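Local coordinates for protein exodeoxyribonuclease III (Neisseria meningitidis, PDB 2JC4) that probably removes nucleotides from the 3' ends of double-stranded DNA as a metal-dependent 3'-5' exonuclease in DNA repair, at residues V55-V65 / D86-A94; A154-W162 / M207-R215. One frame throughout, in Å; residues are numbered along the deposited sequence.

Contact 1 (V55-V65 / D86-A94); sequences VWSGQKTYNGV and DPQRRVIAA
Two beta sheets face each other in the DNase I-like sandwich of the AP/ExoA family, and here the hairpin loop after strand 53-57 meets the lead-in to strand 91-96 at the end of the sandwich that carries the active site. The two strands run nearly antiparallel (160° between short segments), but their axes stay 7.5 Å apart, so side chains fill the gap. Val65 CG2 lies 3.6 Å from Ile92 CG2 as the two side chains slide past each other. Ile92 is stretched out, with CG1 anti to the backbone N (chi1 -171°), and its CD1 reaches the backbone of Val55 and Trp56. Phe78 and Ile67 continue this core.

Toward the loop the contact turns polar. Gly64 N donates to Arg89 O at 2.9 Å, the one backbone-to-backbone bond across the interface. Gln59 OE1 accepts from Arg89 N at 2.8 Å and from Asn63 ND2 at 2.8 Å; the two donors arrive from opposite faces of the amide, both well out of its plane, which restrains its rotation. Asn63 ND2 also donates to Gln88 OE1 (3.2 Å), the two amide planes only 13° apart, and that oxygen takes a second bond from Arg90 NH2. Asn63 OD1 meanwhile sits over one face of the Arg90 guanidinium without bonding to it. Asn63 touches Tyr105, a predicted active-site residue whose carbonyl accepts from Arg90 NH1, while Gln88 and Tyr62 touch the bound dihydrogenphosphate; the amide network thus borders the probable catalytic cleft. On the outer side Arg89 CG lies 3.6 Å from Gly58 O, the bend at chi2 brings its CD to 3.4 Å from Ser57 OG, and a water joins Gly58 O to Arg89 NE.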
loop_
_atom_site.group_PDB
_atom_site.type_symbol
_atom_site.label_atom_id
_atom_site.label_comp_id
_atom_site.label_asym_id
_atom_site.label_seq_id
_atom_site.Cartn_x
_atom_site.Cartn_y
_atom_site.Cartn_z
ATOM N N VAL A 55 -7.958 12.234 -4.771
ATOM C CA VAL A 55 -7.929 11.764 -6.159
ATOM C C VAL A 55 -8.030 10.255 -6.124
ATOM O O VAL A 55 -7.572 9.636 -5.168
ATOM C CB VAL A 55 -6.678 12.225 -6.944
ATOM C CG1 VAL A 55 -6.670 13.781 -7.052
ATOM C CG2 VAL A 55 -5.364 11.694 -6.310
ATOM N N TRP A 56 -8.669 9.668 -7.125
ATOM C CA TRP A 56 -8.907 8.233 -7.052
ATOM C C TRP A 56 -9.109 7.615 -8.417
ATOM O O TRP A 56 -9.333 8.320 -9.429
ATOM C CB TRP A 56 -10.124 7.929 -6.155
ATOM C CG TRP A 56 -11.419 8.455 -6.721
ATOM C CD1 TRP A 56 -12.333 7.746 -7.461
ATOM C CD2 TRP A 56 -11.956 9.797 -6.597
ATOM N NE1 TRP A 56 -13.401 8.559 -7.797
ATOM C CE2 TRP A 56 -13.195 9.816 -7.283
ATOM C CE3 TRP A 56 -11.520 10.964 -5.966
ATOM C CZ2 TRP A 56 -13.985 10.960 -7.369
ATOM C CZ3 TRP A 56 -12.316 12.112 -6.052
ATOM C CH2 TRP A 56 -13.534 12.094 -6.744
ATOM N N SER A 57 -9.079 6.284 -8.417
ATOM C CA SER A 57 -9.233 5.487 -9.631
ATOM C C SER A 57 -9.971 4.272 -9.151
ATOM O O SER A 57 -9.387 3.425 -8.421
ATOM C CB SER A 57 -7.862 5.061 -10.174
ATOM O OG SER A 57 -7.978 4.314 -11.383
ATOM N N GLY A 58 -11.248 4.203 -9.511
ATOM C CA GLY A 58 -12.114 3.090 -9.080
ATOM C C GLY A 58 -12.740 2.325 -10.244
ATOM O O GLY A 58 -12.794 2.818 -11.364
ATOM N N GLN A 59 -13.196 1.113 -9.965
ATOM C CA GLN A 59 -13.937 0.327 -10.924
ATOM C C GLN A 59 -14.932 -0.454 -10.103
ATOM O O GLN A 59 -14.768 -0.593 -8.883
ATOM C CB GLN A 59 -13.007 -0.621 -11.702
ATOM C CG GLN A 59 -12.284 -1.618 -10.798
ATOM C CD GLN A 59 -11.444 -2.629 -11.543
ATOM O OE1 GLN A 59 -10.254 -2.729 -11.310
ATOM N NE2 GLN A 59 -12.062 -3.384 -12.426
ATOM N N LYS A 60 -15.959 -0.983 -10.756
ATOM C CA LYS A 60 -16.947 -1.796 -10.041
ATOM C C LYS A 60 -16.284 -2.985 -9.362
ATOM O O LYS A 60 -15.436 -3.647 -9.971
ATOM C CB LYS A 60 -18.006 -2.349 -11.003
ATOM C CG LYS A 60 -19.258 -2.767 -10.273
ATOM C CD LYS A 60 -20.116 -1.559 -10.057
ATOM N N THR A 61 -16.704 -3.264 -8.125
ATOM C CA THR A 61 -16.453 -4.542 -7.427
ATOM C C THR A 61 -15.047 -4.799 -6.929
ATOM O O THR A 61 -14.901 -5.260 -5.813
ATOM C CB THR A 61 -16.866 -5.730 -8.279
ATOM O OG1 THR A 61 -18.160 -5.454 -8.820
ATOM C CG2 THR A 61 -16.899 -7.038 -7.447
ATOM N N TYR A 62 -14.043 -4.511 -7.760
ATOM C CA TYR A 62 -12.674 -4.939 -7.508
ATOM C C TYR A 62 -11.745 -3.767 -7.360
ATOM O O TYR A 62 -12.031 -2.681 -7.882
ATOM C CB TYR A 62 -12.172 -5.773 -8.685
ATOM C CG TYR A 62 -13.059 -6.959 -9.001
ATOM C CD1 TYR A 62 -13.029 -8.104 -8.193
ATOM C CD2 TYR A 62 -13.935 -6.932 -10.096
ATOM C CE1 TYR A 62 -13.869 -9.196 -8.457
ATOM C CE2 TYR A 62 -14.789 -8.034 -10.371
ATOM C CZ TYR A 62 -14.721 -9.154 -9.553
ATOM O OH TYR A 62 -15.520 -10.251 -9.816
ATOM N N ASN A 63 -10.623 -3.998 -6.675
ATOM C CA ASN A 63 -9.462 -3.099 -6.794
ATOM C C ASN A 63 -9.818 -1.675 -6.323
ATOM O O ASN A 63 -10.573 -1.530 -5.363
ATOM C CB ASN A 63 -8.918 -3.098 -8.237
ATOM C CG ASN A 63 -8.559 -4.482 -8.736
ATOM O OD1 ASN A 63 -7.958 -5.278 -8.028
ATOM N ND2 ASN A 63 -8.920 -4.767 -9.969
ATOM N N GLY A 64 -9.291 -0.653 -6.981
ATOM C CA GLY A 64 -9.563 0.756 -6.597
ATOM C C GLY A 64 -8.515 1.282 -5.658
ATOM O O GLY A 64 -8.221 0.634 -4.635
ATOM N N VAL A 65 -7.943 2.455 -6.006
ATOM C CA VAL A 65 -6.884 3.118 -5.222
ATOM C C VAL A 65 -7.185 4.629 -5.085
ATOM O O VAL A 65 -7.771 5.241 -6.003
ATOM C CB VAL A 65 -5.458 2.923 -5.863
ATOM C CG1 VAL A 65 -4.943 1.527 -5.613
ATOM C CG2 VAL A 65 -5.470 3.210 -7.400
ATOM N N ASP A 86 -4.515 -2.322 -19.206
ATOM C CA ASP A 86 -5.013 -3.128 -18.104
ATOM C C ASP A 86 -6.186 -2.343 -17.470
ATOM O O ASP A 86 -6.018 -1.189 -17.074
ATOM C CB ASP A 86 -3.865 -3.440 -17.116
ATOM C CG ASP A 86 -4.329 -4.237 -15.889
ATOM O OD1 ASP A 86 -5.526 -4.653 -15.838
ATOM O OD2 ASP A 86 -3.480 -4.380 -14.958
ATOM N N PRO A 87 -7.400 -2.942 -17.444
ATOM C CA PRO A 87 -8.542 -2.205 -16.862
ATOM C C PRO A 87 -8.546 -2.172 -15.317
ATOM O O PRO A 87 -9.326 -1.430 -14.708
ATOM C CB PRO A 87 -9.757 -2.995 -17.366
ATOM C CG PRO A 87 -9.231 -4.431 -17.488
ATOM C CD PRO A 87 -7.805 -4.258 -17.989
ATOM N N GLN A 88 -7.701 -2.977 -14.692
ATOM C CA GLN A 88 -7.702 -3.090 -13.229
ATOM C C GLN A 88 -7.103 -1.853 -12.558
ATOM O O GLN A 88 -5.966 -1.463 -12.830
ATOM C CB GLN A 88 -6.962 -4.369 -12.771
ATOM C CG GLN A 88 -7.674 -5.657 -13.287
ATOM C CD GLN A 88 -7.251 -6.937 -12.581
ATOM O OE1 GLN A 88 -7.040 -6.966 -11.357
ATOM N NE2 GLN A 88 -7.116 -8.007 -13.356
ATOM N N ARG A 89 -7.883 -1.268 -11.659
ATOM C CA ARG A 89 -7.528 0.031 -11.076
ATOM C C ARG A 89 -6.591 -0.186 -9.888
ATOM O O ARG A 89 -7.039 -0.435 -8.789
ATOM C CB ARG A 89 -8.797 0.791 -10.697
ATOM C CG ARG A 89 -9.732 1.055 -11.897
ATOM C CD ARG A 89 -8.935 1.585 -13.119
ATOM N NE ARG A 89 -9.807 2.251 -14.105
ATOM C CZ ARG A 89 -9.532 2.379 -15.411
ATOM N NH1 ARG A 89 -8.401 1.892 -15.944
ATOM N NH2 ARG A 89 -10.414 2.995 -16.211
ATOM N N ARG A 90 -5.280 -0.079 -10.144
ATOM C CA ARG A 90 -4.253 -0.531 -9.155
ATOM C C ARG A 90 -3.148 0.444 -8.848
ATOM O O ARG A 90 -2.415 0.235 -7.882
ATOM C CB ARG A 90 -3.580 -1.791 -9.668
ATOM C CG ARG A 90 -4.521 -2.989 -9.658
ATOM C CD ARG A 90 -3.797 -4.182 -10.144
ATOM N NE ARG A 90 -4.640 -5.382 -10.065
ATOM C CZ ARG A 90 -4.815 -6.116 -8.961
ATOM N NH1 ARG A 90 -4.259 -5.719 -7.802
ATOM N NH2 ARG A 90 -5.584 -7.217 -9.008
ATOM N N VAL A 91 -2.987 1.485 -9.684
ATOM C CA VAL A 91 -1.848 2.428 -9.523
ATOM C C VAL A 91 -2.357 3.867 -9.725
ATOM O O VAL A 91 -2.955 4.206 -10.764
ATOM C CB VAL A 91 -0.723 2.136 -10.554
ATOM C CG1 VAL A 91 0.501 3.077 -10.363
ATOM C CG2 VAL A 91 -0.281 0.667 -10.516
ATOM N N ILE A 92 -2.131 4.699 -8.721
ATOM C CA ILE A 92 -2.365 6.124 -8.860
ATOM C C ILE A 92 -1.179 6.836 -8.235
ATOM O O ILE A 92 -0.668 6.421 -7.187
ATOM C CB ILE A 92 -3.726 6.553 -8.196
ATOM C CG1 ILE A 92 -4.049 8.018 -8.545
ATOM C CG2 ILE A 92 -3.760 6.280 -6.652
ATOM C CD1 ILE A 92 -5.479 8.435 -8.163
ATOM N N ALA A 93 -0.718 7.894 -8.889
ATOM C CA ALA A 93 0.402 8.682 -8.357
ATOM C C ALA A 93 0.065 10.172 -8.372
ATOM O O ALA A 93 -0.727 10.631 -9.186
ATOM C CB ALA A 93 1.693 8.417 -9.151
ATOM N N ALA A 94 0.688 10.932 -7.491
ATOM C CA ALA A 94 0.494 12.371 -7.528
ATOM C C ALA A 94 1.602 12.969 -6.699
ATOM O O ALA A 94 2.199 12.268 -5.901
ATOM C CB ALA A 94 -0.850 12.756 -6.963
HETATM O O HOH W 1 -5.631 3.684 -12.142
HETATM O O HOH W 2 -11.550 4.748 -13.164
HETATM O O HOH W 3 -12.983 1.684 -14.322
#

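Contact 2 (A154-W162 / M207-R215); sequences ADCYDPEKW and MFQRKLGLR
Tyr157 and Leu212 meet at about a right angle where two loops of the DNase I-like fold are joined by a single beta bridge, Cys156 with Leu214. The evidence for a CH-pi contact is direct: Leu212 CB stands 4.0 Å from the centroid of the Tyr157 ring and 15° off its normal. Tyr157 has CG between its backbone N and carbonyl carbon (chi1 76°), which carries the ring across the second segment. Trp162 NE1 lies over the opposite face, so the phenol is sandwiched, while Gly213 O approaches at the ring edge. Met207 CE, from the short, weakly bonded helix 207-210, closes on the hydroxyl end, 3.4 Å from Tyr157 CZ.

Leu214 comes toward Trp162 from the opposite direction and spreads both methyls over one face of the indole. Its CD2 is 4.0 Å from the centroid of the six-membered ring, a second CH-pi contact, and the same methyl also packs against Cys156 CB. Cys156 itself is held by the disulfide to Cys168, which ties the bridged backbone to a further part of the loop.

The bridge is made by Tyr157 N to Gly213 O (3.2 Å) and Arg215 N to Asp155 O (3.0 Å). Beyond it Asp155 and Arg215 run side by side, pointing the same way, in a salt bridge whose planes are 54° apart. Each charge has another partner, Arg189 for the carboxylate and Asp186 for the guanidinium. Arg215 NE meets Asp155 OD1 at 2.8 Å from above the carboxylate plane, while OD1 itself lies close to the guanidinium plane.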
loop_
_atom_site.group_PDB
_atom_site.type_symbol
_atom_site.label_atom_id
_atom_site.label_comp_id
_atom_site.label_asym_id
_atom_site.label_seq_id
_atom_site.Cartn_x
_atom_site.Cartn_y
_atom_site.Cartn_z
ATOM N N ALA A 154 10.683 -13.686 8.246
ATOM C CA ALA A 154 10.173 -12.956 9.420
ATOM C C ALA A 154 8.799 -12.295 9.160
ATOM O O ALA A 154 8.102 -11.907 10.107
ATOM C CB ALA A 154 11.192 -11.920 9.886
ATOM N N ASP A 155 8.424 -12.186 7.884
ATOM C CA ASP A 155 7.187 -11.525 7.416
ATOM C C ASP A 155 6.052 -12.511 7.130
ATOM O O ASP A 155 4.986 -12.119 6.713
ATOM C CB ASP A 155 7.501 -10.726 6.140
ATOM C CG ASP A 155 8.614 -9.721 6.379
ATOM O OD1 ASP A 155 8.584 -9.063 7.448
ATOM O OD2 ASP A 155 9.508 -9.568 5.535
ATOM N N CYS A 156 6.309 -13.810 7.303
ATOM C CA CYS A 156 5.275 -14.857 7.125
ATOM C C CYS A 156 5.215 -15.709 8.404
ATOM O O CYS A 156 6.206 -16.361 8.728
ATOM C CB CYS A 156 5.623 -15.734 5.915
ATOM S SG CYS A 156 5.804 -14.853 4.332
ATOM N N TYR A 157 4.091 -15.681 9.140
ATOM C CA TYR A 157 3.960 -16.453 10.412
ATOM C C TYR A 157 4.149 -17.926 10.063
ATOM O O TYR A 157 3.742 -18.382 8.987
ATOM C CB TYR A 157 2.615 -16.214 11.151
ATOM C CG TYR A 157 1.483 -16.935 10.518
ATOM C CD1 TYR A 157 1.170 -18.246 10.899
ATOM C CD2 TYR A 157 0.757 -16.348 9.474
ATOM C CE1 TYR A 157 0.150 -18.941 10.289
ATOM C CE2 TYR A 157 -0.265 -17.034 8.862
ATOM C CZ TYR A 157 -0.567 -18.331 9.278
ATOM O OH TYR A 157 -1.578 -19.024 8.653
ATOM N N ASP A 158 4.755 -18.698 10.938
ATOM C CA ASP A 158 4.948 -20.130 10.591
ATOM C C ASP A 158 5.488 -20.298 9.122
ATOM O O ASP A 158 4.811 -20.852 8.270
ATOM C CB ASP A 158 3.627 -20.913 10.832
ATOM C CG ASP A 158 3.182 -20.945 12.348
ATOM O OD1 ASP A 158 4.038 -20.867 13.279
ATOM O OD2 ASP A 158 1.963 -21.074 12.616
ATOM N N PRO A 159 6.707 -19.786 8.817
ATOM C CA PRO A 159 7.227 -19.743 7.439
ATOM C C PRO A 159 7.306 -21.081 6.717
ATOM O O PRO A 159 7.167 -21.142 5.481
ATOM C CB PRO A 159 8.650 -19.162 7.597
ATOM C CG PRO A 159 8.885 -18.991 9.002
ATOM C CD PRO A 159 7.640 -19.171 9.776
ATOM N N GLU A 160 7.501 -22.171 7.467
ATOM C CA GLU A 160 7.469 -23.508 6.858
ATOM C C GLU A 160 6.137 -23.819 6.135
ATOM O O GLU A 160 6.128 -24.488 5.092
ATOM C CB GLU A 160 7.850 -24.596 7.891
ATOM C CG GLU A 160 6.832 -24.833 8.994
ATOM C CD GLU A 160 6.769 -23.737 10.086
ATOM O OE1 GLU A 160 7.677 -22.851 10.183
ATOM O OE2 GLU A 160 5.777 -23.782 10.865
ATOM N N LYS A 161 5.017 -23.330 6.667
ATOM C CA LYS A 161 3.698 -23.554 6.037
ATOM C C LYS A 161 3.522 -22.787 4.718
ATOM O O LYS A 161 2.648 -23.129 3.898
ATOM C CB LYS A 161 2.577 -23.111 6.981
ATOM C CG LYS A 161 2.534 -23.872 8.326
ATOM N N TRP A 162 4.305 -21.720 4.550
ATOM C CA TRP A 162 4.184 -20.820 3.406
ATOM C C TRP A 162 5.336 -21.026 2.415
ATOM O O TRP A 162 5.562 -20.165 1.535
ATOM C CB TRP A 162 4.229 -19.351 3.865
ATOM C CG TRP A 162 3.066 -18.933 4.655
ATOM C CD1 TRP A 162 2.898 -19.055 6.024
ATOM C CD2 TRP A 162 1.871 -18.316 4.154
ATOM N NE1 TRP A 162 1.680 -18.532 6.391
ATOM C CE2 TRP A 162 1.015 -18.104 5.263
ATOM C CE3 TRP A 162 1.427 -17.946 2.868
ATOM C CZ2 TRP A 162 -0.251 -17.500 5.133
ATOM C CZ3 TRP A 162 0.152 -17.344 2.744
ATOM C CH2 TRP A 162 -0.668 -17.147 3.875
ATOM N N MET A 207 -7.213 -14.942 13.081
ATOM C CA MET A 207 -5.750 -14.875 13.050
ATOM C C MET A 207 -5.210 -13.598 13.733
ATOM O O MET A 207 -4.128 -13.620 14.351
ATOM C CB MET A 207 -5.244 -14.967 11.599
ATOM C CG MET A 207 -5.618 -16.259 10.906
ATOM S SD MET A 207 -5.011 -17.712 11.774
ATOM C CE MET A 207 -3.391 -17.969 11.127
ATOM N N PHE A 208 -5.947 -12.495 13.623
ATOM C CA PHE A 208 -5.502 -11.259 14.303
ATOM C C PHE A 208 -5.427 -11.502 15.810
ATOM O O PHE A 208 -4.429 -11.168 16.459
ATOM C CB PHE A 208 -6.436 -10.060 14.062
ATOM C CG PHE A 208 -6.036 -8.821 14.861
ATOM C CD1 PHE A 208 -4.856 -8.133 14.555
ATOM C CD2 PHE A 208 -6.829 -8.361 15.906
ATOM C CE1 PHE A 208 -4.463 -6.991 15.290
ATOM C CE2 PHE A 208 -6.448 -7.244 16.667
ATOM C CZ PHE A 208 -5.246 -6.555 16.350
ATOM N N GLN A 209 -6.476 -12.113 16.365
ATOM C CA GLN A 209 -6.481 -12.388 17.823
ATOM C C GLN A 209 -5.350 -13.354 18.263
ATOM O O GLN A 209 -4.916 -13.352 19.423
ATOM C CB GLN A 209 -7.858 -12.916 18.226
ATOM C CG GLN A 209 -8.993 -11.853 18.242
ATOM C CD GLN A 209 -9.615 -11.579 16.877
ATOM O OE1 GLN A 209 -9.326 -12.252 15.895
ATOM N NE2 GLN A 209 -10.465 -10.570 16.814
ATOM N N ARG A 210 -4.904 -14.185 17.325
ATOM C CA ARG A 210 -3.798 -15.151 17.525
ATOM C C ARG A 210 -2.397 -14.583 17.187
ATOM O O ARG A 210 -1.362 -15.237 17.437
ATOM C CB ARG A 210 -4.109 -16.400 16.694
ATOM C CG ARG A 210 -5.357 -17.090 17.241
ATOM C CD ARG A 210 -6.003 -17.970 16.208
ATOM N NE ARG A 210 -5.156 -19.125 15.909
ATOM C CZ ARG A 210 -5.321 -19.945 14.860
ATOM N NH1 ARG A 210 -6.293 -19.738 13.970
ATOM N NH2 ARG A 210 -4.520 -20.991 14.726
ATOM N N LYS A 211 -2.372 -13.353 16.660
ATOM C CA LYS A 211 -1.110 -12.642 16.313
ATOM C C LYS A 211 -0.429 -13.210 15.045
ATOM O O LYS A 211 0.780 -13.021 14.833
ATOM C CB LYS A 211 -0.112 -12.641 17.493
ATOM C CG LYS A 211 -0.666 -12.201 18.864
ATOM C CD LYS A 211 0.460 -11.973 19.921
ATOM C CE LYS A 211 1.209 -10.659 19.703
ATOM N NZ LYS A 211 0.399 -9.455 20.024
ATOM N N LEU A 212 -1.216 -13.882 14.193
ATOM C CA LEU A 212 -0.689 -14.663 13.065
ATOM C C LEU A 212 -1.016 -13.966 11.733
ATOM O O LEU A 212 -2.152 -13.922 11.302
ATOM C CB LEU A 212 -1.255 -16.094 13.107
ATOM C CG LEU A 212 -0.832 -16.912 14.371
ATOM C CD1 LEU A 212 -1.324 -18.323 14.284
ATOM C CD2 LEU A 212 0.689 -16.892 14.667
ATOM N N GLY A 213 -0.004 -13.408 11.092
ATOM C CA GLY A 213 -0.236 -12.598 9.892
ATOM C C GLY A 213 0.962 -12.567 8.931
ATOM O O GLY A 213 1.951 -13.305 9.103
ATOM N N LEU A 214 0.835 -11.748 7.885
ATOM C CA LEU A 214 1.900 -11.451 6.922
ATOM C C LEU A 214 2.202 -9.930 6.932
ATOM O O LEU A 214 1.304 -9.104 7.127
ATOM C CB LEU A 214 1.509 -11.885 5.513
ATOM C CG LEU A 214 0.954 -13.320 5.342
ATOM C CD1 LEU A 214 0.560 -13.460 3.896
ATOM C CD2 LEU A 214 1.982 -14.357 5.704
ATOM N N ARG A 215 3.469 -9.583 6.749
ATOM C CA ARG A 215 3.828 -8.188 6.440
ATOM C C ARG A 215 3.863 -8.003 4.937
ATOM O O ARG A 215 4.881 -8.294 4.295
ATOM C CB ARG A 215 5.174 -7.767 7.064
ATOM C CG ARG A 215 5.477 -6.273 6.920
ATOM C CD ARG A 215 6.844 -5.882 7.544
ATOM N NE ARG A 215 7.961 -6.428 6.764
ATOM C CZ ARG A 215 8.765 -5.683 5.991
ATOM N NH1 ARG A 215 8.595 -4.372 5.915
ATOM N NH2 ARG A 215 9.753 -6.247 5.320
HETATM O O HOH W 4 11.863 -8.504 6.546
#

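In the fold
The contacts follow one another along the chain, contact 1 closing before contact 2 opens, and they lie on opposite sides of the chain's centre. Their own centres are 28 Å apart, and their nearest atoms, about 15 Å apart, do not touch. Both approach residues predicted to be catalytic: in contact 1 the side chain of Asn63 is about 3 Å from that of Tyr105 and about 9 Å from the bound magnesium ion, while in contact 2 the side chain of Leu214 is about 7 Å from that of Asn148. Arg90 of contact 1 also comes within about 6 Å of the Asn148 side chain, so Asn148, predicted to stabilise the transition state, lies near both contacts without being touched by either of these side chains.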